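Local structure of peptidoglycan synthetase penicillin-binding protein 3 (Bifidobacterium adolescentis, 4YE5) at residues Ala30-Ile35 / Gly172-Glu177; Lys431-Thr436 / Glu441-Lys446. The protein probably binds penicillin and, as a member of the transpeptidase family of penicillin-binding proteins, probably cross-links peptidoglycan strands during cell-wall synthesis. All blocks are in the same frame, centred on the assembly; numbering follows the deposited sequence.

Contact 1 of 2, residues Ala30-Ile35 / Gly172-Glu177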
loop_
_atom_site.group_PDB
_atom_site.type_symbol
_atom_site.label_atom_id
_atom_site.label_comp_id
_atom_site.label_asym_id
_atom_site.label_seq_id
_atom_site.Cartn_x
_atom_site.Cartn_y
_atom_site.Cartn_z
ATOM N N ALA A 30 16.457 15.937 -10.517
ATOM C CA ALA A 30 15.010 15.884 -10.715
ATOM C C ALA A 30 14.282 16.064 -9.378
ATOM O O ALA A 30 14.725 15.542 -8.354
ATOM C CB ALA A 30 14.602 14.539 -11.358
ATOM N N ARG A 31 13.171 16.802 -9.392
ATOM C CA ARG A 31 12.343 16.955 -8.190
ATOM C C ARG A 31 11.380 15.776 -8.043
ATOM O O ARG A 31 10.786 15.302 -9.022
ATOM C CB ARG A 31 11.554 18.263 -8.232
ATOM C CG ARG A 31 12.444 19.499 -8.475
ATOM C CD ARG A 31 11.612 20.750 -8.747
ATOM N NE ARG A 31 10.667 21.016 -7.665
ATOM C CZ ARG A 31 9.571 21.760 -7.789
ATOM N NH1 ARG A 31 9.275 22.319 -8.958
ATOM N NH2 ARG A 31 8.767 21.943 -6.746
ATOM N N ARG A 32 11.234 15.303 -6.815
ATOM C CA ARG A 32 10.402 14.137 -6.559
ATOM C C ARG A 32 8.916 14.430 -6.763
ATOM O O ARG A 32 8.415 15.468 -6.342
ATOM C CB ARG A 32 10.659 13.623 -5.146
ATOM C CG ARG A 32 10.080 12.228 -4.899
ATOM C CD ARG A 32 10.555 11.670 -3.571
ATOM N NE ARG A 32 10.076 10.300 -3.389
ATOM C CZ ARG A 32 10.660 9.240 -3.922
ATOM N NH1 ARG A 32 11.749 9.389 -4.688
ATOM N NH2 ARG A 32 10.149 8.027 -3.699
ATOM N N GLY A 33 8.212 13.509 -7.415
ATOM C CA GLY A 33 6.779 13.642 -7.603
ATOM C C GLY A 33 5.971 13.494 -6.322
ATOM O O GLY A 33 6.492 13.103 -5.278
ATOM N N LYS A 34 4.694 13.844 -6.401
ATOM C CA LYS A 34 3.805 13.744 -5.247
ATOM C C LYS A 34 3.122 12.376 -5.165
ATOM O O LYS A 34 3.045 11.629 -6.151
ATOM C CB LYS A 34 2.714 14.828 -5.282
ATOM C CG LYS A 34 3.172 16.250 -5.599
ATOM C CD LYS A 34 1.994 17.221 -5.453
ATOM C CE LYS A 34 1.978 18.306 -6.534
ATOM N NZ LYS A 34 3.277 19.020 -6.708
ATOM N N ILE A 35 2.635 12.062 -3.975
ATOM C CA ILE A 35 1.697 10.960 -3.795
ATOM C C ILE A 35 0.374 11.569 -3.361
ATOM O O ILE A 35 0.336 12.425 -2.471
ATOM C CB ILE A 35 2.174 9.950 -2.740
ATOM C CG1 ILE A 35 3.499 9.315 -3.180
ATOM C CG2 ILE A 35 1.078 8.851 -2.531
ATOM C CD1 ILE A 35 4.287 8.629 -2.057
ATOM N N GLY A 172 7.523 1.363 1.975
ATOM C CA GLY A 172 6.159 1.670 1.587
ATOM C C GLY A 172 6.012 2.066 0.133
ATOM O O GLY A 172 6.764 1.624 -0.726
ATOM N N ILE A 173 5.002 2.880 -0.140
ATOM C CA ILE A 173 4.722 3.339 -1.493
ATOM C C ILE A 173 5.894 4.158 -2.095
ATOM O O ILE A 173 6.167 4.077 -3.297
ATOM C CB ILE A 173 3.412 4.145 -1.482
ATOM C CG1 ILE A 173 2.249 3.181 -1.166
ATOM C CG2 ILE A 173 3.181 4.823 -2.833
ATOM C CD1 ILE A 173 0.985 3.867 -0.865
ATOM N N GLU A 174 6.606 4.893 -1.246
ATOM C CA GLU A 174 7.783 5.668 -1.703
ATOM C C GLU A 174 8.780 4.753 -2.395
ATOM O O GLU A 174 9.366 5.100 -3.415
ATOM C CB GLU A 174 8.467 6.370 -0.514
ATOM C CG GLU A 174 7.614 7.444 0.159
ATOM C CD GLU A 174 7.670 8.795 -0.554
ATOM O OE1 GLU A 174 8.088 8.856 -1.735
ATOM O OE2 GLU A 174 7.298 9.811 0.074
ATOM N N GLN A 175 8.952 3.557 -1.843
ATOM C CA GLN A 175 9.890 2.606 -2.405
ATOM C C GLN A 175 9.295 1.931 -3.634
ATOM O O GLN A 175 9.931 1.842 -4.679
ATOM C CB GLN A 175 10.251 1.549 -1.357
ATOM C CG GLN A 175 11.008 0.341 -1.930
ATOM C CD GLN A 175 11.368 -0.667 -0.851
ATOM O OE1 GLN A 175 11.320 -0.356 0.337
ATOM N NE2 GLN A 175 11.709 -1.885 -1.260
HETATM N N MSE A 176 8.063 1.451 -3.511
HETATM C CA MSE A 176 7.439 0.740 -4.626
HETATM C C MSE A 176 7.333 1.590 -5.885
HETATM O O MSE A 176 7.519 1.096 -6.990
HETATM C CB MSE A 176 6.034 0.297 -4.246
HETATM C CG MSE A 176 5.378 -0.506 -5.323
HETATM SE SE MSE A 176 3.688 -1.175 -4.646
HETATM C CE MSE A 176 2.671 0.372 -5.067
ATOM N N GLU A 177 6.992 2.861 -5.711
ATOM C CA GLU A 177 6.790 3.764 -6.843
ATOM C C GLU A 177 8.007 4.666 -7.064
ATOM O O GLU A 177 7.898 5.709 -7.699
ATOM C CB GLU A 177 5.559 4.629 -6.587
ATOM C CG GLU A 177 4.261 3.800 -6.580
ATOM C CD GLU A 177 4.086 3.089 -7.886
ATOM O OE1 GLU A 177 4.016 3.788 -8.925
ATOM O OE2 GLU A 177 4.081 1.837 -7.882
#

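Contact 2 of 2, residues Lys431-Thr436 / Glu441-Lys446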
loop_
_atom_site.group_PDB
_atom_site.type_symbol
_atom_site.label_atom_id
_atom_site.label_comp_id
_atom_site.label_asym_id
_atom_site.label_seq_id
_atom_site.Cartn_x
_atom_site.Cartn_y
_atom_site.Cartn_z
ATOM N N LYS A 431 -3.735 3.899 -8.771
ATOM C CA LYS A 431 -4.822 4.219 -9.687
ATOM C C LYS A 431 -4.309 4.884 -10.973
ATOM O O LYS A 431 -4.700 4.505 -12.082
ATOM C CB LYS A 431 -5.815 5.134 -8.969
ATOM C CG LYS A 431 -6.857 5.833 -9.818
ATOM C CD LYS A 431 -7.889 6.454 -8.879
ATOM C CE LYS A 431 -8.867 7.324 -9.602
ATOM N NZ LYS A 431 -9.828 7.934 -8.649
ATOM N N SER A 432 -3.436 5.875 -10.826
ATOM C CA SER A 432 -2.915 6.586 -11.996
ATOM C C SER A 432 -1.563 7.243 -11.771
ATOM O O SER A 432 -1.098 7.385 -10.636
ATOM C CB SER A 432 -3.924 7.615 -12.523
ATOM O OG SER A 432 -4.176 8.635 -11.575
ATOM N N ILE A 433 -0.921 7.604 -12.878
ATOM C CA ILE A 433 0.325 8.341 -12.842
ATOM C C ILE A 433 0.159 9.578 -13.713
ATOM O O ILE A 433 -0.343 9.475 -14.833
ATOM C CB ILE A 433 1.487 7.467 -13.353
ATOM C CG1 ILE A 433 1.734 6.313 -12.370
ATOM C CG2 ILE A 433 2.759 8.306 -13.560
ATOM C CD1 ILE A 433 2.731 5.296 -12.865
ATOM N N THR A 434 0.545 10.744 -13.185
ATOM C CA THR A 434 0.450 12.002 -13.919
ATOM C C THR A 434 1.853 12.466 -14.294
ATOM O O THR A 434 2.674 12.723 -13.407
ATOM C CB THR A 434 -0.201 13.109 -13.068
ATOM O OG1 THR A 434 -1.456 12.657 -12.561
ATOM C CG2 THR A 434 -0.430 14.369 -13.897
ATOM N N ASP A 435 2.132 12.557 -15.593
ATOM C CA ASP A 435 3.474 12.920 -16.048
ATOM C C ASP A 435 3.749 14.423 -15.939
ATOM O O ASP A 435 2.902 15.179 -15.470
ATOM C CB ASP A 435 3.780 12.367 -17.452
ATOM C CG ASP A 435 2.930 13.000 -18.565
ATOM O OD1 ASP A 435 2.424 14.132 -18.419
ATOM O OD2 ASP A 435 2.781 12.346 -19.618
ATOM N N THR A 436 4.935 14.843 -16.367
ATOM C CA THR A 436 5.354 16.240 -16.230
ATOM C C THR A 436 4.575 17.202 -17.133
ATOM O O THR A 436 4.554 18.406 -16.885
ATOM C CB THR A 436 6.861 16.415 -16.515
ATOM O OG1 THR A 436 7.163 15.862 -17.799
ATOM C CG2 THR A 436 7.690 15.706 -15.463
ATOM N N GLU A 441 -2.345 9.163 -16.709
ATOM C CA GLU A 441 -2.444 7.827 -17.290
ATOM C C GLU A 441 -2.944 6.811 -16.262
ATOM O O GLU A 441 -2.224 6.475 -15.316
ATOM C CB GLU A 441 -1.090 7.378 -17.830
ATOM C CG GLU A 441 -1.088 5.958 -18.372
ATOM C CD GLU A 441 0.307 5.464 -18.716
ATOM O OE1 GLU A 441 0.703 5.595 -19.896
ATOM O OE2 GLU A 441 1.005 4.949 -17.811
ATOM N N GLU A 442 -4.168 6.318 -16.449
ATOM C CA GLU A 442 -4.723 5.331 -15.532
ATOM C C GLU A 442 -3.845 4.095 -15.549
ATOM O O GLU A 442 -3.362 3.694 -16.598
ATOM C CB GLU A 442 -6.165 4.957 -15.883
ATOM C CG GLU A 442 -6.776 3.986 -14.873
ATOM C CD GLU A 442 -8.153 3.480 -15.267
ATOM O OE1 GLU A 442 -8.812 2.841 -14.416
ATOM O OE2 GLU A 442 -8.577 3.716 -16.421
ATOM N N GLN A 443 -3.608 3.515 -14.379
ATOM C CA GLN A 443 -2.772 2.333 -14.294
ATOM C C GLN A 443 -3.643 1.087 -14.181
ATOM O O GLN A 443 -4.729 1.123 -13.612
ATOM C CB GLN A 443 -1.821 2.439 -13.097
ATOM C CG GLN A 443 -0.905 3.657 -13.152
ATOM C CD GLN A 443 -0.034 3.660 -14.393
ATOM O OE1 GLN A 443 0.817 2.785 -14.563
ATOM N NE2 GLN A 443 -0.261 4.634 -15.285
ATOM N N GLN A 444 -3.175 -0.015 -14.741
ATOM C CA GLN A 444 -3.893 -1.271 -14.602
ATOM C C GLN A 444 -2.931 -2.361 -14.169
ATOM O O GLN A 444 -1.869 -2.537 -14.768
ATOM C CB GLN A 444 -4.603 -1.653 -15.904
ATOM C CG GLN A 444 -5.714 -0.691 -16.329
ATOM C CD GLN A 444 -6.844 -0.564 -15.299
ATOM O OE1 GLN A 444 -7.545 0.452 -15.262
ATOM N NE2 GLN A 444 -7.031 -1.596 -14.472
ATOM N N SER A 445 -3.300 -3.079 -13.115
ATOM C CA SER A 445 -2.461 -4.149 -12.592
ATOM C C SER A 445 -2.158 -5.204 -13.655
ATOM O O SER A 445 -2.941 -5.412 -14.584
ATOM C CB SER A 445 -3.105 -4.786 -11.357
ATOM O OG SER A 445 -2.969 -3.932 -10.232
ATOM N N LYS A 446 -0.999 -5.842 -13.524
ATOM C CA LYS A 446 -0.610 -6.924 -14.416
ATOM C C LYS A 446 -1.535 -8.110 -14.171
ATOM O O LYS A 446 -2.209 -8.175 -13.146
ATOM C CB LYS A 446 0.848 -7.322 -14.170
#

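Contact 1 of 2, residues Ala30-Ile35 / Gly172-Glu177
A salt bridge between Arg32 and the buried Glu174 fastens the loop that leads into strand 35-36 to the short helix 172-176, in the dimerisation-domain part of this penicillin-binding protein. Arg32 grips its partner side-on and with two nitrogens, yet both bonds end on one oxygen: NE of Arg32 lies 3.0 Å from OE1 of Glu174, and NH2 of Arg32 lies 3.0 Å from the same OE1. The oxygen sits close to the guanidinium plane, at its edge, whereas the carboxylate is turned 37° against that plane; NE comes in on the syn side of OE1 and NH2 on the anti side, both from the same face of the carboxylate. With CG anti to the backbone N (chi1 -167°) and the chain extended as far as NE, the arginine reaches across to the helix, where NH2 also bonds Asn178. The second oxygen of Glu174, OE2, is held by Arg148 and Tyr150, so this buried carboxylate has both oxygens satisfied and would probably stay ionised. CD1 of Ile35 packs against the same carboxylate, 3.7 Å from CD of Glu174, and lies 4.0 Å from CG2 of Ile173. Around this junction, Leu181 of helix 178-182 touches Arg32, Ile35 and Glu174, Ala44 of strand 42-46 lies against Ile35 and Glu174, and Leu217 of strand 214-217 packs on both isoleucines.

Contact 2 of 2, residues Lys431-Thr436 / Glu441-Lys446
Ser432 and Glu442 form a non-hydrogen-bonded antiparallel pair and Ile433 and Glu441 a hydrogen-bonded one, with Ile433 O accepting from Glu441 N at 2.8 Å and Ile433 N donating to Glu441 O at 3.0 Å. This is the beta hairpin of strands 430-434 and 440-442, the latter an edge strand of a mixed sheet. A further bond, Gln443 N to Lys431 O at 2.7 Å, is nearly straight (178°) and continues the pairing past Glu442. On the other flank, Lys431 and Ser432 both face Thr216 in a classic beta bulge, while the extended Lys431 chain carries NZ to Thr38 OG1. Ser432 and Glu442 share one face of the hairpin, CB of Ser432 lying 3.9 Å from CA of Glu442. On the face of Ile433 and Glu441, the Gln443 side chain folds back, bent at chi2 (-59°), and its amide crosses Ile433, bringing CD of Gln443 3.6 Å from CD1 of Ile433. Two bonds fix the rotation of that amide. Gln443 NE2 meets the anti lone pair of Glu441 OE2 at 2.8 Å, and it also donates to Glu441 O at 2.7 Å from above the carbonyl plane, on the face opposite Ile433 N.

From the N terminus, the chain leaves strand 23-28, passes through 30-35 and enters strand 35-36; contact 1 closes when helix 172-176 returns to this loop, enclosing 136 residues. Contact 2 opens much later and closes a short hairpin turn with four residues between its segments. The two are therefore in series, neither nested nor crossed: a long-range closure packs a helix beside the mixed sheet, and a local one forms the hairpin at its edge. Strand 214-217 lies between strands 35-36 and 430-434, so strands from the dimerisation and transpeptidase parts of the chain share that sheet. The centres of contact 1 and contact 2 are about 13 Å apart, and the nearest atoms of contact 1 and contact 2, about 4 Å apart, do not touch.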